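Local coordinates for protein serine protease (Nocardiopsis alba, PDB 2OUA) that probably cleaves peptide bonds as a secreted, chymotrypsin-like serine endopeptidase, the chain here being the mature protease domain of a longer precursor, at residues S98-S103 against T134-E139; G112-R117 against S130-S135. All coordinates share one frame; numbering follows the deposited sequence.

Contact 1. Residues S98-S103 against T134-E139; sequences SQVCRS and TSVCAE. With AES (4-(2-aminoethyl)benzenesulfonyl fluoride), chain E.
Val-100 makes the first touch between strand 99-103 and the loop 134-139, which runs on from strand 131-134 toward Ser-143, the predicted nucleophile. Its side chain leaves the strand toward the loop, and with CG1 between the backbone N and the carbonyl carbon (chi1 70°) that methyl meets Thr-134 CG2 at 4.1 Å, the two side chains crossing at about a right angle. The same CG1 is 4.2 Å from Val-136 CG2, so two valines and a threonine methyl close a small apolar seam, with Phe-147 of the neighbouring strand 146-149 against it. Thr-134 fits this seam because its hydroxyl has polar partners: OG1 accepts from Val-136 N in an ST turn and is also bonded to Thr-170 O. Cys-101 faces the other way, in a disulfide with Cys-111.

Arg-102 carries the polar part. With CG anti to the backbone N and the chain bent at chi3 (58°), the guanidinium comes side-on to the loop and grips Cys-137 O with two nitrogens, NE at 2.8 Å and NH2 at 2.9 Å from that oxygen. Both bonds are bent, the oxygen somewhat out of the guanidinium plane. NH2 also bonds to Thr-107 OG1, and NH1 makes a long, weak ion pair with Asp-142. Over one face of the group lies Ala-138 CB, 3.7 Å from Arg-102 NE, and Val-136 CG1 packs against Arg-102 CB at 4.0 Å. A small alanine suits this place, since its methyl also approaches the sulfonyl oxygen O1S of the bound inhibitor.

Cys-137 is also tied to Cys-164 by a disulfide. A buried arginine thus satisfies a loop carbonyl twice over, and its positive charge may polarise that peptide where the chain enters the inhibitor pocket.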
loop_
_atom_site.group_PDB
_atom_site.type_symbol
_atom_site.label_atom_id
_atom_site.label_comp_id
_atom_site.label_asym_id
_atom_site.label_seq_id
_atom_site.Cartn_x
_atom_site.Cartn_y
_atom_site.Cartn_z
ATOM N N SER A 98 12.722 10.759 8.529
ATOM C CA SER A 98 12.615 9.448 9.156
ATOM C C SER A 98 12.904 8.325 8.166
ATOM O O SER A 98 12.702 8.475 6.962
ATOM C CB SER A 98 11.209 9.253 9.727
ATOM O OG SER A 98 10.996 7.903 10.116
ATOM N N GLN A 99 13.391 7.197 8.670
ATOM C CA GLN A 99 13.637 6.069 7.791
ATOM C C GLN A 99 12.254 5.474 7.511
ATOM O O GLN A 99 11.331 5.633 8.311
ATOM C CB GLN A 99 14.525 5.019 8.469
ATOM C CG GLN A 99 15.886 5.542 8.912
ATOM C CD GLN A 99 16.823 4.435 9.367
ATOM O OE1 GLN A 99 16.483 3.636 10.238
ATOM N NE2 GLN A 99 18.011 4.387 8.777
ATOM N N VAL A 100 12.110 4.813 6.372
ATOM C CA VAL A 100 10.845 4.189 6.018
ATOM C C VAL A 100 11.182 3.016 5.107
ATOM O O VAL A 100 12.188 3.051 4.396
ATOM C CB VAL A 100 9.901 5.188 5.283
ATOM C CG1 VAL A 100 10.435 5.501 3.889
ATOM C CG2 VAL A 100 8.487 4.612 5.205
ATOM N N CYS A 101 10.374 1.965 5.153
ATOM C CA CYS A 101 10.626 0.805 4.307
ATOM C C CYS A 101 9.380 0.458 3.516
ATOM O O CYS A 101 8.257 0.700 3.966
ATOM C CB CYS A 101 11.032 -0.412 5.142
ATOM S SG CYS A 101 12.540 -0.235 6.150
ATOM N N ARG A 102 9.594 -0.123 2.341
ATOM C CA ARG A 102 8.506 -0.508 1.456
ATOM C C ARG A 102 8.498 -2.015 1.234
ATOM O O ARG A 102 9.554 -2.644 1.124
ATOM C CB ARG A 102 8.658 0.201 0.103
ATOM C CG ARG A 102 7.611 -0.192 -0.928
ATOM C CD ARG A 102 8.002 0.270 -2.323
ATOM N NE ARG A 102 9.295 -0.271 -2.742
ATOM C CZ ARG A 102 9.551 -1.565 -2.925
ATOM N NH1 ARG A 102 8.603 -2.476 -2.731
ATOM N NH2 ARG A 102 10.766 -1.950 -3.297
ATOM N N SER A 103 7.302 -2.592 1.178
ATOM C CA SER A 103 7.163 -4.021 0.937
ATOM C C SER A 103 6.352 -4.189 -0.343
ATOM O O SER A 103 5.239 -3.681 -0.442
ATOM C CB SER A 103 6.441 -4.701 2.104
ATOM O OG SER A 103 6.309 -6.094 1.861
ATOM N N THR A 134 9.912 9.507 -1.302
ATOM C CA THR A 134 10.922 8.786 -0.530
ATOM C C THR A 134 12.063 8.379 -1.459
ATOM O O THR A 134 11.918 8.405 -2.684
ATOM C CB THR A 134 10.363 7.502 0.120
ATOM O OG1 THR A 134 10.224 6.488 -0.880
ATOM C CG2 THR A 134 9.007 7.768 0.763
ATOM N N SER A 135 13.185 7.985 -0.871
ATOM C CA SER A 135 14.356 7.582 -1.645
ATOM C C SER A 135 14.372 6.080 -1.902
ATOM O O SER A 135 15.394 5.519 -2.295
ATOM C CB SER A 135 15.627 7.977 -0.896
ATOM O OG SER A 135 15.671 7.333 0.365
ATOM N N VAL A 136 13.240 5.426 -1.668
ATOM C CA VAL A 136 13.144 3.987 -1.881
ATOM C C VAL A 136 12.825 3.686 -3.342
ATOM O O VAL A 136 12.124 4.452 -3.995
ATOM C CB VAL A 136 12.040 3.367 -0.994
ATOM C CG1 VAL A 136 12.063 1.844 -1.115
ATOM C CG2 VAL A 136 12.242 3.796 0.456
ATOM N N CYS A 137 13.348 2.572 -3.848
ATOM C CA CYS A 137 13.112 2.154 -5.232
ATOM C C CYS A 137 11.872 1.266 -5.274
ATOM O O CYS A 137 11.454 0.729 -4.247
ATOM C CB CYS A 137 14.302 1.338 -5.742
ATOM S SG CYS A 137 14.499 -0.189 -4.769
ATOM N N ALA A 138 11.301 1.098 -6.461
ATOM C CA ALA A 138 10.123 0.250 -6.640
ATOM C C ALA A 138 10.010 -0.155 -8.108
ATOM O O ALA A 138 10.562 0.510 -8.985
ATOM C CB ALA A 138 8.861 0.991 -6.197
ATOM N N GLU A 139 9.301 -1.248 -8.371
ATOM C CA GLU A 139 9.118 -1.728 -9.738
ATOM C C GLU A 139 7.684 -2.210 -9.951
ATOM O O GLU A 139 6.983 -2.535 -8.993
ATOM C CB GLU A 139 10.113 -2.863 -10.030
ATOM C CG GLU A 139 11.554 -2.384 -10.220
ATOM C CD GLU A 139 12.558 -3.526 -10.323
ATOM O OE1 GLU A 139 12.208 -4.587 -10.880
ATOM O OE2 GLU A 139 13.706 -3.358 -9.857
HETATM C C3 AES E . 5.234 1.548 -12.235
HETATM C C2 AES E . 4.573 1.281 -11.039
HETATM C C1 AES E . 5.292 1.207 -9.848
HETATM S S AES E . 4.458 0.920 -8.337
HETATM O O1S AES E . 5.392 0.253 -7.372
HETATM O O2S AES E . 4.004 2.228 -7.759
HETATM C C6 AES E . 6.672 1.394 -9.857
HETATM C C5 AES E . 7.331 1.659 -11.052
HETATM C C4 AES E . 6.611 1.738 -12.244
HETATM C C7 AES E . 7.330 2.047 -13.560
HETATM C C8 AES E . 7.976 3.435 -13.548
HETATM N N8 AES E . 6.948 4.465 -13.336
#

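Contact 2. Residues G112-R117 against S130-S135; sequences GTIQAR and SLTRTS
Thr-113 and Ser-135 join at one end of an antiparallel pairing between strands 112-116 and 131-134, whose short axes run at 131° to each other. Ser-135 N donates to Thr-113 O, and Ile-114 faces Thr-134 as a non-hydrogen-bonded pair, CA to CA 4.6 Å. Next comes a classic beta bulge: Gln-115 and Ala-116 both face Arg-133, whose O takes a bond from Gln-115 N at 2.8 Å and only a weak one from Ala-116 N. Arg-133 N in turn donates to Ala-116 O, also at 2.8 Å.

Ser-135 adds a side-chain bond to this pattern. Its OG, set between backbone N and carbonyl carbon (chi1 60°), accepts from Thr-113 N at 2.9 Å and lies against Gly-112 CA, where a CB would clash with it.

On the face shared by Ile-114 and Thr-134, Ile-114 CG2 meets Thr-132 CG2 at 3.7 Å. Arg-117 runs beside Thr-132, pointing the same way, its CG 3.6 Å from Thr-132 OG1; Glu-174 receives both the hydroxyl and Arg-117 NE, while Arg-117 NH2 reaches Ala-94 O.

On the face with Ala-116, Arg-133 leaves the strand with CG anti to the backbone N, then bends at chi3 and swings its guanidinium back to Gln-115. Gln-115 CB sits over the centre of that flat group, 3.7 Å above its plane, and the amide is turned 49° from it. Ala-116, with just a methyl, fits beside the same arginine.

The bulge thus lets two consecutive residues answer one arginine carbonyl, while on the opposite face Glu-174, bonded to both Thr-132 OG1 and Arg-117 NE, probably offsets the charge of that arginine.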
loop_
_atom_site.group_PDB
_atom_site.type_symbol
_atom_site.label_atom_id
_atom_site.label_comp_id
_atom_site.label_asym_id
_atom_site.label_seq_id
_atom_site.Cartn_x
_atom_site.Cartn_y
_atom_site.Cartn_z
ATOM N N GLY A 112 14.452 3.426 2.884
ATOM C CA GLY A 112 15.020 4.701 2.513
ATOM C C GLY A 112 14.606 5.777 3.490
ATOM O O GLY A 112 14.388 5.503 4.676
ATOM N N THR A 113 14.470 6.998 2.981
ATOM C CA THR A 113 14.114 8.152 3.795
ATOM C C THR A 113 12.880 8.893 3.286
ATOM O O THR A 113 12.665 8.989 2.080
ATOM C CB THR A 113 15.292 9.157 3.824
ATOM O OG1 THR A 113 16.450 8.516 4.367
ATOM C CG2 THR A 113 14.946 10.376 4.653
ATOM N N ILE A 114 12.069 9.404 4.210
ATOM C CA ILE A 114 10.893 10.182 3.840
ATOM C C ILE A 114 11.468 11.561 3.523
ATOM O O ILE A 114 11.980 12.250 4.410
ATOM C CB ILE A 114 9.887 10.284 5.006
ATOM C CG1 ILE A 114 9.313 8.893 5.310
ATOM C CG2 ILE A 114 8.758 11.250 4.648
ATOM C CD1 ILE A 114 8.383 8.853 6.519
ATOM N N GLN A 115 11.383 11.957 2.257
ATOM C CA GLN A 115 11.965 13.221 1.811
ATOM C C GLN A 115 11.072 14.453 1.810
ATOM O O GLN A 115 11.516 15.540 2.182
ATOM C CB GLN A 115 12.568 13.027 0.416
ATOM C CG GLN A 115 13.644 11.945 0.375
ATOM C CD GLN A 115 14.220 11.719 -1.012
ATOM O OE1 GLN A 115 13.484 11.574 -1.987
ATOM N NE2 GLN A 115 15.546 11.668 -1.102
ATOM N N ALA A 116 9.823 14.301 1.391
ATOM C CA ALA A 116 8.919 15.438 1.347
ATOM C C ALA A 116 7.477 14.990 1.207
ATOM O O ALA A 116 7.201 13.914 0.673
ATOM C CB ALA A 116 9.288 16.344 0.180
ATOM N N ARG A 117 6.561 15.819 1.694
ATOM C CA ARG A 117 5.139 15.525 1.605
ATOM C C ARG A 117 4.461 16.547 0.698
ATOM O O ARG A 117 5.104 17.485 0.217
ATOM C CB ARG A 117 4.488 15.547 2.999
ATOM C CG ARG A 117 4.965 14.420 3.914
ATOM C CD ARG A 117 3.976 14.124 5.038
ATOM N NE ARG A 117 4.211 12.792 5.599
ATOM C CZ ARG A 117 5.096 12.518 6.555
ATOM N NH1 ARG A 117 5.829 13.491 7.083
ATOM N NH2 ARG A 117 5.270 11.263 6.959
ATOM N N SER A 130 -0.847 15.317 -3.169
ATOM C CA SER A 130 -0.739 14.966 -1.751
ATOM C C SER A 130 0.149 13.766 -1.439
ATOM O O SER A 130 0.115 13.246 -0.322
ATOM C CB SER A 130 -2.129 14.714 -1.164
ATOM O OG SER A 130 -2.947 15.859 -1.283
ATOM N N LEU A 131 0.954 13.338 -2.405
ATOM C CA LEU A 131 1.826 12.190 -2.194
ATOM C C LEU A 131 3.075 12.525 -1.396
ATOM O O LEU A 131 3.458 13.687 -1.264
ATOM C CB LEU A 131 2.233 11.576 -3.535
ATOM C CG LEU A 131 1.091 11.083 -4.425
ATOM C CD1 LEU A 131 1.679 10.443 -5.667
ATOM C CD2 LEU A 131 0.218 10.081 -3.665
ATOM N N THR A 132 3.705 11.486 -0.862
ATOM C CA THR A 132 4.916 11.641 -0.085
ATOM C C THR A 132 6.068 10.989 -0.837
ATOM O O THR A 132 5.986 9.828 -1.239
ATOM C CB THR A 132 4.749 10.994 1.299
ATOM O OG1 THR A 132 3.697 11.668 2.004
ATOM C CG2 THR A 132 6.047 11.083 2.095
ATOM N N ARG A 133 7.138 11.751 -1.033
ATOM C CA ARG A 133 8.310 11.269 -1.753
ATOM C C ARG A 133 9.324 10.604 -0.832
ATOM O O ARG A 133 9.562 11.076 0.279
ATOM C CB ARG A 133 8.976 12.431 -2.491
ATOM C CG ARG A 133 10.219 12.055 -3.273
ATOM C CD ARG A 133 10.678 13.219 -4.140
ATOM N NE ARG A 133 11.111 14.367 -3.350
ATOM C CZ ARG A 133 12.370 14.596 -2.993
ATOM N NH1 ARG A 133 13.327 13.752 -3.359
ATOM N NH2 ARG A 133 12.677 15.666 -2.269
ATOM N N THR A 134 9.912 9.507 -1.302
ATOM C CA THR A 134 10.922 8.786 -0.530
ATOM C C THR A 134 12.063 8.379 -1.459
ATOM O O THR A 134 11.918 8.405 -2.684
ATOM C CB THR A 134 10.363 7.502 0.120
ATOM O OG1 THR A 134 10.224 6.488 -0.880
ATOM C CG2 THR A 134 9.007 7.768 0.763
ATOM N N SER A 135 13.185 7.985 -0.871
ATOM C CA SER A 135 14.356 7.582 -1.645
ATOM C C SER A 135 14.372 6.080 -1.902
ATOM O O SER A 135 15.394 5.519 -2.295
ATOM C CB SER A 135 15.627 7.977 -0.896
ATOM O OG SER A 135 15.671 7.333 0.365
#

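Both contacts belong to the six-stranded barrel of a chymotrypsin-like protease and lie about 8 Å apart, centre to centre. Strands 99-104 and 108-116 are neighbours, joined where Val-100 O lies 2.7 Å from Gly-112 N, probably as a hydrogen bond. Thr-134 touches partners in both, while Ser-135, though in both ranges, works only in contact 2; contact 1 takes over as the chain leaves strand 131-134. Val-136 CG2 bridges them, 3.3 Å from Gly-112 N. Contact 1 leads into the inhibitor pocket, the Ala-138 side chain being about 7 Å from that of Ser-143. In contact 2, Leu-131 places its side chain about 5 Å from that of Asp-61, predicted in the charge relay.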